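Local coordinates for protein galactan 1,3-beta-galactosidase (PDB 7BYS) that probably hydrolyses beta-1,3-galactan as a family 43 exo-beta-1,3-galactanase and carries a carbohydrate-binding module that holds a calcium ion, at residues G304-E310 with L421-Y427; S322-F326 with G389-I393; F87-E93 with A169-N173. All coordinates share one frame; numbering follows the deposited sequence.

Contact 1: G304-E310 with L421-Y427. With CA (calcium ion), chain F.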
ATOM      1  N   GLY A 304      15.324  14.470  -7.741  1.00 19.42           N
ATOM      2  CA  GLY A 304      15.222  15.501  -6.733  1.00 18.87           C
ATOM      3  C   GLY A 304      16.593  15.968  -6.289  1.00 19.92           C
ATOM      4  O   GLY A 304      17.620  15.400  -6.668  1.00 23.97           O
ATOM      5  N   THR A 305      16.592  17.011  -5.469  1.00 16.18           N
ATOM      6  CA  THR A 305      17.821  17.557  -4.908  1.00 19.69           C
ATOM      7  C   THR A 305      17.847  17.256  -3.414  1.00 14.10           C
ATOM      8  O   THR A 305      16.907  17.608  -2.694  1.00 13.83           O
ATOM      9  CB  THR A 305      17.902  19.059  -5.164  1.00 22.40           C
ATOM     10  OG1 THR A 305      17.883  19.290  -6.578  1.00 22.84           O
ATOM     11  CG2 THR A 305      19.189  19.621  -4.593  1.00 21.89           C
ATOM     12  N   SER A 306      18.910  16.599  -2.959  1.00 13.96           N
ATOM     13  CA  SER A 306      19.025  16.156  -1.575  1.00 10.65           C
ATOM     14  C   SER A 306      19.753  17.193  -0.733  1.00 13.01           C
ATOM     15  O   SER A 306      20.754  17.769  -1.167  1.00 14.51           O
ATOM     16  CB  SER A 306      19.807  14.845  -1.498  0.75 14.88           C
ATOM     17  OG  SER A 306      19.041  13.742  -1.952  0.75 17.85           O
ATOM     18  N   TYR A 307      19.268  17.390   0.492  1.00 10.67           N
ATOM     19  CA  TYR A 307      19.897  18.268   1.477  1.00 12.41           C
ATOM     20  C   TYR A 307      19.999  17.499   2.785  1.00 11.93           C
ATOM     21  O   TYR A 307      18.977  17.061   3.323  1.00 12.14           O
ATOM     22  CB  TYR A 307      19.055  19.526   1.704  1.00 12.48           C
ATOM     23  CG  TYR A 307      18.832  20.364   0.463  1.00 13.12           C
ATOM     24  CD1 TYR A 307      17.798  20.075  -0.419  1.00 14.52           C
ATOM     25  CD2 TYR A 307      19.651  21.456   0.176  1.00 15.17           C
ATOM     26  CE1 TYR A 307      17.586  20.842  -1.554  1.00 14.99           C
ATOM     27  CE2 TYR A 307      19.444  22.227  -0.957  1.00 15.39           C
ATOM     28  CZ  TYR A 307      18.415  21.912  -1.818  1.00 17.56           C
ATOM     29  OH  TYR A 307      18.208  22.679  -2.952  1.00 20.41           O
ATOM     30  N   GLU A 308      21.210  17.368   3.316  1.00 11.28           N
ATOM     31  CA  GLU A 308      21.405  16.673   4.583  1.00 11.87           C
ATOM     32  C   GLU A 308      20.993  17.565   5.743  1.00 11.61           C
ATOM     33  O   GLU A 308      21.364  18.740   5.792  1.00 12.36           O
ATOM     34  CB  GLU A 308      22.870  16.274   4.747  1.00 12.37           C
ATOM     35  CG  GLU A 308      23.379  15.290   3.699  1.00 12.86           C
ATOM     36  CD  GLU A 308      22.739  13.916   3.781  1.00 14.89           C
ATOM     37  OE1 GLU A 308      22.222  13.533   4.851  1.00 13.51           O
ATOM     38  OE2 GLU A 308      22.753  13.209   2.759  1.00 14.05           O
ATOM     39  N   ALA A 309      20.227  17.005   6.684  1.00 11.95           N
ATOM     40  CA  ALA A 309      19.807  17.784   7.844  1.00 12.82           C
ATOM     41  C   ALA A 309      21.005  18.287   8.640  1.00 10.95           C
ATOM     42  O   ALA A 309      20.988  19.411   9.161  1.00 11.99           O
ATOM     43  CB  ALA A 309      18.892  16.943   8.730  1.00 12.12           C
ATOM     44  N   GLU A 310      22.064  17.479   8.726  1.00 10.99           N
ATOM     45  CA  GLU A 310      23.220  17.834   9.535  1.00 12.31           C
ATOM     46  C   GLU A 310      24.012  18.990   8.942  1.00 14.84           C
ATOM     47  O   GLU A 310      24.838  19.575   9.648  1.00 16.18           O
ATOM     48  CB  GLU A 310      24.103  16.601   9.775  1.00 14.35           C
ATOM     49  CG  GLU A 310      24.667  15.960   8.514  1.00 11.78           C
ATOM     50  CD  GLU A 310      23.763  14.888   7.921  1.00 13.14           C
ATOM     51  OE1 GLU A 310      22.534  14.901   8.179  1.00 12.33           O
ATOM     52  OE2 GLU A 310      24.311  14.013   7.220  1.00 13.56           O
ATOM     53  N   LEU A 421      15.921  13.657  12.024  1.00  9.68           N
ATOM     54  CA  LEU A 421      15.861  14.004  10.606  1.00  9.08           C
ATOM     55  C   LEU A 421      17.205  13.735   9.941  1.00  9.09           C
ATOM     56  O   LEU A 421      18.228  14.298  10.340  1.00  8.94           O
ATOM     57  CB  LEU A 421      15.458  15.468  10.432  1.00 10.05           C
ATOM     58  CG  LEU A 421      15.118  15.890   8.996  1.00 11.55           C
ATOM     59  CD1 LEU A 421      13.840  15.210   8.477  1.00 10.70           C
ATOM     60  CD2 LEU A 421      14.977  17.409   8.912  1.00 11.72           C
ATOM     61  N   ASP A 422      17.195  12.874   8.920  1.00  8.80           N
ATOM     62  CA  ASP A 422      18.391  12.465   8.197  1.00  7.64           C
ATOM     63  C   ASP A 422      18.703  13.419   7.052  1.00 10.81           C
ATOM     64  O   ASP A 422      19.825  13.928   6.955  1.00 10.30           O
ATOM     65  CB  ASP A 422      18.174  11.044   7.649  1.00  8.59           C
ATOM     66  CG  ASP A 422      19.380  10.488   6.937  1.00 10.74           C
ATOM     67  OD1 ASP A 422      20.447  11.123   6.935  1.00 11.65           O
ATOM     68  OD2 ASP A 422      19.258   9.383   6.364  1.00 11.28           O
ATOM     69  N   LYS A 423      17.732  13.645   6.176  1.00 10.04           N
ATOM     70  CA  LYS A 423      17.890  14.509   5.015  1.00 11.14           C
ATOM     71  C   LYS A 423      16.502  14.775   4.457  1.00 11.28           C
ATOM     72  O   LYS A 423      15.512  14.174   4.891  1.00  9.45           O
ATOM     73  CB  LYS A 423      18.773  13.865   3.931  1.00 11.44           C
ATOM     74  CG  LYS A 423      18.236  12.550   3.360  1.00 12.63           C
ATOM     75  CD  LYS A 423      19.023  12.149   2.119  1.00 14.50           C
ATOM     76  CE  LYS A 423      18.373  10.979   1.410  1.00 18.94           C
ATOM     77  NZ  LYS A 423      18.974  10.807   0.051  1.00 25.56           N
ATOM     78  N   ILE A 424      16.438  15.688   3.490  1.00 10.39           N
ATOM     79  CA  ILE A 424      15.235  15.923   2.705  1.00 10.47           C
ATOM     80  C   ILE A 424      15.611  15.827   1.234  1.00 13.17           C
ATOM     81  O   ILE A 424      16.761  16.057   0.853  1.00 11.30           O
ATOM     82  CB  ILE A 424      14.531  17.271   3.023  1.00 10.77           C
ATOM     83  CG1 ILE A 424      15.344  18.475   2.509  1.00 11.78           C
ATOM     84  CG2 ILE A 424      14.253  17.397   4.519  1.00 10.31           C
ATOM     85  CD1 ILE A 424      14.631  19.811   2.675  1.00 14.00           C
ATOM     86  N   ILE A 425      14.643  15.454   0.408  1.00  9.69           N
ATOM     87  CA  ILE A 425      14.794  15.492  -1.042  1.00  9.66           C
ATOM     88  C   ILE A 425      13.674  16.350  -1.599  1.00 11.91           C
ATOM     89  O   ILE A 425      12.491  16.090  -1.339  1.00 10.95           O
ATOM     90  CB  ILE A 425      14.792  14.097  -1.691  1.00 10.08           C
ATOM     91  CG1 ILE A 425      15.828  13.185  -1.026  1.00 12.80           C
ATOM     92  CG2 ILE A 425      15.059  14.235  -3.188  1.00 11.90           C
ATOM     93  CD1 ILE A 425      15.910  11.768  -1.644  1.00 13.57           C
ATOM     94  N   VAL A 426      14.050  17.380  -2.348  1.00 11.76           N
ATOM     95  CA  VAL A 426      13.109  18.323  -2.938  1.00 11.86           C
ATOM     96  C   VAL A 426      12.928  17.963  -4.406  1.00 13.61           C
ATOM     97  O   VAL A 426      13.890  17.980  -5.185  1.00 16.15           O
ATOM     98  CB  VAL A 426      13.604  19.768  -2.787  1.00 12.41           C
ATOM     99  CG1 VAL A 426      12.648  20.726  -3.492  1.00 16.71           C
ATOM    100  CG2 VAL A 426      13.739  20.143  -1.315  1.00 13.31           C
ATOM    101  N   TYR A 427      11.693  17.651  -4.782  1.00 15.99           N
ATOM    102  CA  TYR A 427      11.372  17.240  -6.141  1.00 14.19           C
ATOM    103  C   TYR A 427      10.733  18.392  -6.900  1.00 20.78           C
ATOM    104  O   TYR A 427      10.478  19.460  -6.344  1.00 25.35           O
ATOM    105  CB  TYR A 427      10.433  16.023  -6.117  1.00 13.63           C
ATOM    106  CG  TYR A 427      11.088  14.794  -5.531  1.00 11.96           C
ATOM    107  CD1 TYR A 427      11.871  13.968  -6.321  1.00 10.32           C
ATOM    108  CD2 TYR A 427      10.942  14.478  -4.181  1.00 13.13           C
ATOM    109  CE1 TYR A 427      12.486  12.855  -5.802  1.00 13.17           C
ATOM    110  CE2 TYR A 427      11.548  13.358  -3.652  1.00 11.79           C
ATOM    111  CZ  TYR A 427      12.320  12.553  -4.469  1.00 11.72           C
ATOM    112  OH  TYR A 427      12.941  11.435  -3.985  1.00 13.44           O
ATOM    113  OXT TYR A 427      10.464  18.271  -8.095  1.00 29.20           O
TER
HETATM  114 CA    CA F 503      22.086  12.759   7.019  1.00 10.41          CA
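The Y427 ring meets G304 obliquely, CD1 lying 3.7 Å from G304 CA, while I425 CG2 sits over one ring face, offset toward the rim. Y427 OH is hydrogen-bonded to D288 OD2. The Y307 ring is also met obliquely, its CE1 3.9 Å from V426 CG2, with its hydroxyl hydrogen-bonded to Q347 N. G304 suits its place because any side chain there would run into I425 CG2. A serine in place of I425 would have no CG2 methyl and would probably leave a gap over the Y427 ring face and beside G304 CA. Strand 305-308 forms the edge of a sheet in the beta-sandwich of the carbohydrate-binding module, antiparallel to 420-426. T305 pairs with V426 and Y307 with I424, two N-H...O bonds in each pair; Y307 N to I424 O measures 2.9 Å. A309 N continues the series, reaching D422 O at 3.1 Å from above its carbonyl plane. That oxygen also binds calcium, as do D422 OD1 and both carboxylate oxygens of E310. E308, bent at chi2 (-67°), brings OE1 to 2.3 Å from calcium. Acidic residues suit the cation, and S327 O and K330 O complete its shell.

Contact 2: S322-F326 with G389-I393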
ATOM      1  N   SER A 322      25.033  10.202  15.100  1.00 15.20           N
ATOM      2  CA  SER A 322      25.733   9.353  14.152  1.00 14.49           C
ATOM      3  C   SER A 322      25.065   7.988  14.088  1.00 16.36           C
ATOM      4  O   SER A 322      24.618   7.457  15.107  1.00 16.56           O
ATOM      5  CB  SER A 322      27.188   9.167  14.581  1.00 18.32           C
ATOM      6  OG  SER A 322      27.916  10.370  14.403  1.00 26.25           O
ATOM      7  N   GLY A 323      25.017   7.412  12.893  1.00 14.52           N
ATOM      8  CA  GLY A 323      24.456   6.086  12.747  1.00 14.48           C
ATOM      9  C   GLY A 323      24.607   5.565  11.335  1.00 12.75           C
ATOM     10  O   GLY A 323      24.538   6.335  10.369  1.00 13.04           O
ATOM     11  N   SER A 324      24.810   4.251  11.206  1.00 14.36           N
ATOM     12  CA  SER A 324      25.015   3.635   9.901  1.00 14.28           C
ATOM     13  C   SER A 324      23.762   3.643   9.032  1.00 12.36           C
ATOM     14  O   SER A 324      23.869   3.446   7.820  1.00 12.73           O
ATOM     15  CB  SER A 324      25.503   2.195  10.061  1.00 15.21           C
ATOM     16  OG  SER A 324      24.452   1.352  10.501  1.00 16.42           O
ATOM     17  N   GLY A 325      22.581   3.859   9.607  1.00 11.64           N
ATOM     18  CA  GLY A 325      21.382   3.905   8.798  1.00 12.50           C
ATOM     19  C   GLY A 325      21.071   5.242   8.167  1.00  9.81           C
ATOM     20  O   GLY A 325      20.084   5.352   7.432  1.00 11.03           O
ATOM     21  N   PHE A 326      21.904   6.255   8.418  1.00 10.60           N
ATOM     22  CA  PHE A 326      21.687   7.623   7.956  1.00  9.98           C
ATOM     23  C   PHE A 326      22.538   7.944   6.738  1.00 10.24           C
ATOM     24  O   PHE A 326      23.716   7.576   6.672  1.00 12.57           O
ATOM     25  CB  PHE A 326      22.104   8.636   9.029  1.00 11.73           C
ATOM     26  CG  PHE A 326      21.410   8.477  10.338  1.00 10.91           C
ATOM     27  CD1 PHE A 326      20.066   8.175  10.404  1.00 16.07           C
ATOM     28  CD2 PHE A 326      22.108   8.676  11.516  1.00 12.44           C
ATOM     29  CE1 PHE A 326      19.432   8.043  11.631  1.00 18.69           C
ATOM     30  CE2 PHE A 326      21.481   8.546  12.739  1.00 12.73           C
ATOM     31  CZ  PHE A 326      20.146   8.228  12.798  1.00 16.15           C
ATOM     32  N   GLY A 389      15.751   3.158  15.787  1.00 14.34           N
ATOM     33  CA  GLY A 389      16.443   4.430  15.759  1.00 14.77           C
ATOM     34  C   GLY A 389      17.506   4.541  14.685  1.00 12.49           C
ATOM     35  O   GLY A 389      17.961   5.653  14.398  1.00 15.12           O
ATOM     36  N   ASN A 390      17.896   3.418  14.078  1.00 11.80           N
ATOM     37  CA  ASN A 390      18.869   3.406  12.994  1.00 11.15           C
ATOM     38  C   ASN A 390      18.255   3.010  11.655  1.00 10.58           C
ATOM     39  O   ASN A 390      18.984   2.652  10.734  1.00 11.82           O
ATOM     40  CB  ASN A 390      20.035   2.478  13.352  1.00 13.68           C
ATOM     41  CG  ASN A 390      21.295   2.768  12.555  1.00 12.86           C
ATOM     42  OD1 ASN A 390      21.610   3.920  12.259  1.00 13.42           O
ATOM     43  ND2 ASN A 390      22.026   1.711  12.209  1.00 15.33           N
ATOM     44  N   VAL A 391      16.932   3.075  11.528  1.00  9.68           N
ATOM     45  CA  VAL A 391      16.230   2.708  10.300  1.00 10.21           C
ATOM     46  C   VAL A 391      15.512   3.949   9.793  1.00  8.84           C
ATOM     47  O   VAL A 391      14.674   4.517  10.503  1.00 10.24           O
ATOM     48  CB  VAL A 391      15.219   1.580  10.552  1.00 11.12           C
ATOM     49  CG1 VAL A 391      14.507   1.211   9.258  1.00 13.67           C
ATOM     50  CG2 VAL A 391      15.912   0.368  11.175  1.00 13.94           C
ATOM     51  N   VAL A 392      15.799   4.340   8.555  1.00  8.48           N
ATOM     52  CA  VAL A 392      15.259   5.560   7.959  1.00  9.14           C
ATOM     53  C   VAL A 392      14.192   5.181   6.937  1.00  9.96           C
ATOM     54  O   VAL A 392      14.396   4.271   6.118  1.00 10.88           O
ATOM     55  CB  VAL A 392      16.381   6.398   7.324  1.00  8.67           C
ATOM     56  CG1 VAL A 392      15.804   7.547   6.469  1.00  8.78           C
ATOM     57  CG2 VAL A 392      17.293   6.927   8.426  1.00 11.65           C
ATOM     58  N   ILE A 393      13.040   5.847   7.009  1.00  8.59           N
ATOM     59  CA  ILE A 393      12.054   5.846   5.939  1.00  8.53           C
ATOM     60  C   ILE A 393      11.728   7.294   5.603  1.00 10.25           C
ATOM     61  O   ILE A 393      12.208   8.213   6.259  1.00  9.67           O
ATOM     62  CB  ILE A 393      10.788   5.037   6.286  1.00 10.91           C
ATOM     63  CG1 ILE A 393      10.060   5.655   7.483  1.00 10.70           C
ATOM     64  CG2 ILE A 393      11.124   3.545   6.519  1.00 10.30           C
ATOM     65  CD1 ILE A 393       8.675   5.061   7.762  1.00 13.45           C
TER
HETATM   66  O   HOH W   1      18.129   3.330   7.094  1.00 11.37           O
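G325, within the type I turn G323-F326, directs its CA hydrogen at N390 O (CA to O 3.3 Å, 170° at the hydrogen), a close backbone approach that suits glycine, since a CB on this side would strike that oxygen. N390 reaches over with CG anti to its backbone N (chi1 -159°) and uses both ends of its amide. ND2 donates to S324 OG at 3.0 Å, with OG lying in the amide plane. OD1 accepts from G325 N at 2.8 Å, though this donor stands above the carbonyl plane. Further along, V392 CG2 lies at the edge of the F326 ring, 3.6 Å from CD1, the two side chains crossing at about a right angle. Valine's beta-branching sets this methyl against both the ring edge and G325 O. F326 also touches D422, a calcium ligand of strand 420-426, joining the loop to the metal site. A water bridges two backbone groups, giving a hydrogen to G325 O at 2.8 Å and accepting one from V392 N. Because G325 N can only donate, it is this partner that favours OD1 on its side; the S324 hydroxyl could pair with either end of the N390 amide.

Contact 3: F87-E93 with A169-N173. With NAG (2-acetamido-2-deoxy-beta-D-glucopyranose), chain D.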
ATOM      1  N   PHE A  87     -13.718 -10.504 -14.205  1.00  9.74           N
ATOM      2  CA  PHE A  87     -14.829 -10.625 -15.144  1.00  9.22           C
ATOM      3  C   PHE A  87     -14.906 -12.047 -15.675  1.00  8.95           C
ATOM      4  O   PHE A  87     -13.906 -12.595 -16.158  1.00 10.43           O
ATOM      5  CB  PHE A  87     -14.667  -9.647 -16.305  1.00 11.13           C
ATOM      6  CG  PHE A  87     -15.785  -9.710 -17.318  1.00 10.40           C
ATOM      7  CD1 PHE A  87     -17.064  -9.280 -16.991  1.00 11.91           C
ATOM      8  CD2 PHE A  87     -15.550 -10.202 -18.592  1.00 12.73           C
ATOM      9  CE1 PHE A  87     -18.095  -9.328 -17.933  1.00 11.08           C
ATOM     10  CE2 PHE A  87     -16.575 -10.254 -19.533  1.00 15.01           C
ATOM     11  CZ  PHE A  87     -17.837  -9.811 -19.200  1.00 12.74           C
ATOM     12  N   ASN A  88     -16.092 -12.630 -15.585  1.00 10.07           N
ATOM     13  CA  ASN A  88     -16.364 -13.962 -16.111  1.00 10.71           C
ATOM     14  C   ASN A  88     -16.964 -13.827 -17.511  1.00 11.56           C
ATOM     15  O   ASN A  88     -18.104 -13.366 -17.667  1.00 11.70           O
ATOM     16  CB  ASN A  88     -17.309 -14.709 -15.182  1.00 10.13           C
ATOM     17  CG  ASN A  88     -17.466 -16.158 -15.575  1.00 12.23           C
ATOM     18  OD1 ASN A  88     -18.123 -16.467 -16.564  1.00 14.00           O
ATOM     19  ND2 ASN A  88     -16.849 -17.052 -14.821  1.00 11.10           N
ATOM     20  N   GLN A  89     -16.184 -14.211 -18.521  1.00 12.32           N
ATOM     21  CA  GLN A  89     -16.621 -14.094 -19.912  1.00 13.39           C
ATOM     22  C   GLN A  89     -17.776 -15.034 -20.232  1.00 16.56           C
ATOM     23  O   GLN A  89     -18.696 -14.662 -20.969  1.00 16.55           O
ATOM     24  CB  GLN A  89     -15.444 -14.355 -20.852  1.00 16.80           C
ATOM     25  CG  GLN A  89     -14.418 -13.235 -20.833  1.00 20.55           C
ATOM     26  CD  GLN A  89     -13.372 -13.341 -21.932  1.00 35.96           C
ATOM     27  OE1 GLN A  89     -12.421 -12.559 -21.972  1.00 39.08           O
ATOM     28  NE2 GLN A  89     -13.542 -14.308 -22.827  1.00 32.43           N
ATOM     29  N   LYS A  90     -17.737 -16.261 -19.708  1.00 15.28           N
ATOM     30  CA  LYS A  90     -18.796 -17.224 -19.999  1.00 14.49           C
ATOM     31  C   LYS A  90     -20.166 -16.683 -19.604  1.00 15.76           C
ATOM     32  O   LYS A  90     -21.150 -16.867 -20.335  1.00 16.28           O
ATOM     33  CB  LYS A  90     -18.512 -18.546 -19.275  1.00 16.19           C
ATOM     34  CG  LYS A  90     -19.608 -19.597 -19.429  1.00 20.90           C
ATOM     35  CD  LYS A  90     -19.244 -20.905 -18.727  1.00 23.31           C
ATOM     36  CE  LYS A  90     -19.529 -20.855 -17.232  1.00 15.67           C
ATOM     37  NZ  LYS A  90     -20.976 -20.846 -16.886  1.00 20.52           N
ATOM     38  N   ASN A  91     -20.255 -16.001 -18.460  1.00 12.90           N
ATOM     39  CA  ASN A  91     -21.523 -15.524 -17.924  1.00 12.70           C
ATOM     40  C   ASN A  91     -21.730 -14.028 -18.124  1.00 12.95           C
ATOM     41  O   ASN A  91     -22.792 -13.514 -17.755  1.00 14.95           O
ATOM     42  CB  ASN A  91     -21.616 -15.848 -16.429  1.00 12.61           C
ATOM     43  CG  ASN A  91     -21.519 -17.332 -16.152  1.00 18.15           C
ATOM     44  OD1 ASN A  91     -21.894 -18.156 -16.985  1.00 18.00           O
ATOM     45  ND2 ASN A  91     -21.025 -17.681 -14.972  1.00 14.59           N
ATOM     46  N   SER A  92     -20.744 -13.329 -18.689  1.00 11.48           N
ATOM     47  CA  SER A  92     -20.761 -11.866 -18.800  1.00 11.90           C
ATOM     48  C   SER A  92     -21.068 -11.213 -17.453  1.00 14.67           C
ATOM     49  O   SER A  92     -21.943 -10.353 -17.328  1.00 13.85           O
ATOM     50  CB  SER A  92     -21.725 -11.397 -19.889  0.61 15.17           C
ATOM     51  OG  SER A  92     -21.418 -12.021 -21.124  0.61 16.01           O
ATOM     52  N   GLU A  93     -20.334 -11.636 -16.427  1.00 11.34           N
ATOM     53  CA  GLU A  93     -20.629 -11.252 -15.059  1.00 12.42           C
ATOM     54  C   GLU A  93     -19.339 -10.884 -14.343  1.00 11.52           C
ATOM     55  O   GLU A  93     -18.316 -11.562 -14.497  1.00 10.24           O
ATOM     56  CB  GLU A  93     -21.269 -12.435 -14.332  1.00 12.93           C
ATOM     57  CG  GLU A  93     -21.786 -12.117 -12.956  1.00 16.14           C
ATOM     58  CD  GLU A  93     -22.589 -13.255 -12.375  1.00 16.70           C
ATOM     59  OE1 GLU A  93     -22.013 -14.353 -12.177  1.00 17.75           O
ATOM     60  OE2 GLU A  93     -23.800 -13.062 -12.125  1.00 19.72           O
ATOM     61  N   ALA A 169     -15.925 -22.778 -13.030  1.00 12.11           N
ATOM     62  CA  ALA A 169     -16.053 -21.978 -14.242  1.00 10.85           C
ATOM     63  C   ALA A 169     -16.970 -20.775 -14.075  1.00 11.55           C
ATOM     64  O   ALA A 169     -16.964 -19.905 -14.949  1.00 12.61           O
ATOM     65  CB  ALA A 169     -16.524 -22.856 -15.410  1.00 16.53           C
ATOM     66  N   ASN A 170     -17.775 -20.723 -13.008  1.00 12.01           N
ATOM     67  CA  ASN A 170     -18.567 -19.541 -12.701  1.00 11.55           C
ATOM     68  C   ASN A 170     -17.823 -18.556 -11.818  1.00 12.24           C
ATOM     69  O   ASN A 170     -18.322 -17.445 -11.599  1.00 11.59           O
ATOM     70  CB  ASN A 170     -19.858 -19.939 -11.989  1.00 11.43           C
ATOM     71  CG  ASN A 170     -20.776 -20.750 -12.869  1.00 12.97           C
ATOM     72  OD1 ASN A 170     -20.927 -20.471 -14.060  1.00 16.33           O
ATOM     73  ND2 ASN A 170     -21.388 -21.773 -12.287  1.00 17.08           N
ATOM     74  N   TYR A 171     -16.654 -18.941 -11.306  1.00 10.09           N
ATOM     75  CA  TYR A 171     -15.958 -18.168 -10.269  1.00  9.44           C
ATOM     76  C   TYR A 171     -16.783 -18.061  -8.980  1.00 11.21           C
ATOM     77  O   TYR A 171     -16.667 -17.084  -8.233  1.00 11.72           O
ATOM     78  CB  TYR A 171     -15.534 -16.766 -10.742  1.00  9.67           C
ATOM     79  CG  TYR A 171     -14.710 -16.662 -12.010  1.00  8.46           C
ATOM     80  CD1 TYR A 171     -13.942 -17.720 -12.489  1.00 10.10           C
ATOM     81  CD2 TYR A 171     -14.676 -15.457 -12.714  1.00  7.98           C
ATOM     82  CE1 TYR A 171     -13.166 -17.576 -13.650  1.00 11.07           C
ATOM     83  CE2 TYR A 171     -13.906 -15.304 -13.863  1.00 10.10           C
ATOM     84  CZ  TYR A 171     -13.155 -16.365 -14.333  1.00  9.33           C
ATOM     85  OH  TYR A 171     -12.379 -16.211 -15.467  1.00 11.52           O
ATOM     86  N   TYR A 172     -17.640 -19.043  -8.699  1.00 10.98           N
ATOM     87  CA  TYR A 172     -18.525 -18.979  -7.537  1.00 10.38           C
ATOM     88  C   TYR A 172     -18.026 -19.797  -6.359  1.00 13.68           C
ATOM     89  O   TYR A 172     -18.491 -19.581  -5.233  1.00 14.75           O
ATOM     90  CB  TYR A 172     -19.928 -19.508  -7.874  1.00 14.72           C
ATOM     91  CG  TYR A 172     -20.766 -18.647  -8.791  1.00 12.71           C
ATOM     92  CD1 TYR A 172     -20.360 -17.372  -9.184  1.00 13.10           C
ATOM     93  CD2 TYR A 172     -21.987 -19.122  -9.258  1.00 16.29           C
ATOM     94  CE1 TYR A 172     -21.154 -16.598 -10.028  1.00 16.66           C
ATOM     95  CE2 TYR A 172     -22.778 -18.368 -10.100  1.00 18.12           C
ATOM     96  CZ  TYR A 172     -22.368 -17.108 -10.480  1.00 18.68           C
ATOM     97  OH  TYR A 172     -23.179 -16.369 -11.325  1.00 18.86           O
ATOM     98  N   ASN A 173     -17.111 -20.731  -6.591  1.00 13.29           N
ATOM     99  CA  ASN A 173     -16.745 -21.696  -5.570  1.00 14.05           C
ATOM    100  C   ASN A 173     -15.366 -22.250  -5.904  1.00 11.69           C
ATOM    101  O   ASN A 173     -14.917 -22.202  -7.051  1.00 12.45           O
ATOM    102  CB  ASN A 173     -17.809 -22.800  -5.494  1.00 15.33           C
ATOM    103  CG  ASN A 173     -17.569 -23.777  -4.373  1.00 21.37           C
ATOM    104  OD1 ASN A 173     -16.993 -23.435  -3.337  1.00 18.95           O
ATOM    105  ND2 ASN A 173     -18.011 -25.017  -4.581  1.00 28.93           N
TER
HETATM  106  C1  NAG D 501     -17.857 -26.080  -3.622  1.00 30.35           C
HETATM  107  C2  NAG D 501     -19.185 -26.711  -3.215  1.00 36.58           C
HETATM  108  C3  NAG D 501     -19.009 -27.836  -2.252  1.00 33.82           C
HETATM  109  C4  NAG D 501     -18.002 -28.838  -2.738  1.00 35.77           C
HETATM  110  C5  NAG D 501     -16.684 -28.135  -3.073  1.00 34.98           C
HETATM  111  C6  NAG D 501     -15.641 -29.113  -3.526  1.00 33.68           C
HETATM  112  C7  NAG D 501     -19.749 -24.813  -1.490  1.00 41.35           C
HETATM  113  C8  NAG D 501     -20.753 -23.750  -1.031  1.00 40.59           C
HETATM  114  N2  NAG D 501     -20.085 -25.641  -2.656  1.00 37.49           N
HETATM  115  O3  NAG D 501     -20.289 -28.499  -2.049  1.00 40.68           O
HETATM  116  O4  NAG D 501     -17.785 -29.831  -1.732  1.00 37.73           O
HETATM  117  O5  NAG D 501     -16.911 -27.132  -4.125  1.00 28.38           O
HETATM  118  O6  NAG D 501     -15.835 -29.410  -4.883  1.00 34.78           O
HETATM  119  O7  NAG D 501     -18.727 -24.948  -0.891  1.00 41.49           O
HETATM  120  O   HOH W   2     -13.657 -15.455 -17.947  1.00 15.77           O
HETATM  121  O   HOH W   3     -19.822 -15.749 -13.232  1.00 12.77           O
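N88 meets A169 and Y171 where two neighbouring blades of the GH43 beta-propeller touch, at the hairpin linking strands 79-88 and 93-101, which has a G1 bulge. This is the tightly packed part. N88 ND2 stands 3.3 Å above the plane of the Y171 ring, over its centre, the amide and ring planes 70° apart, and also donates to A169 O at 2.9 Å. N88 OD1, in an Asx motif, takes N91 N in its carbonyl plane, so both ends of the amide are held. The F87 carbonyl oxygen lies at the edge of the same ring, and Y171 OH is hydrogen-bonded to Q148 O. Nearby, Y172 OH donates to E93 OE1 at a very short 2.5 Å, a carboxylate suiting a phenol donor. A water joins that OE1 to N91 ND2 and N170 O. Toward solvent, polar bonds replace ring packing. K90, exposed, bends at chi3 (81°) and chi4, so that NZ reaches N170 OD1 at 2.9 Å and also N91 OD1; N91 ND2 reaches the same N170 oxygen at 2.9 Å, a carbonyl being able to accept from both. Beyond Y172 the chain reaches N173, where a covalent bond of 1.4 Å joins N173 ND2 to NAG C1.

Contacts 1 and 2 belong to the carbohydrate-binding module and reach the same sheet, their centres 14 Å apart. They touch through D422, whose OD2 lies 3.4 Å from F326 CA and 3.8 Å from V392 CG2, so the loop of contact 2 packs behind a calcium ligand of contact 1. The F326 side chain comes within about 5 Å of the calcium ion and of the side chain of D420, a galactose-binding residue of this protein, though no galactose is bound here. Contact 3 sits in the propeller on the opposite side of the chain's centre, about 51 Å from the centre of contact 1 and 50 Å from that of contact 2. It lies away from the galactose-binding residues, although strand 79-88, which carries E81 and R82, ends in it.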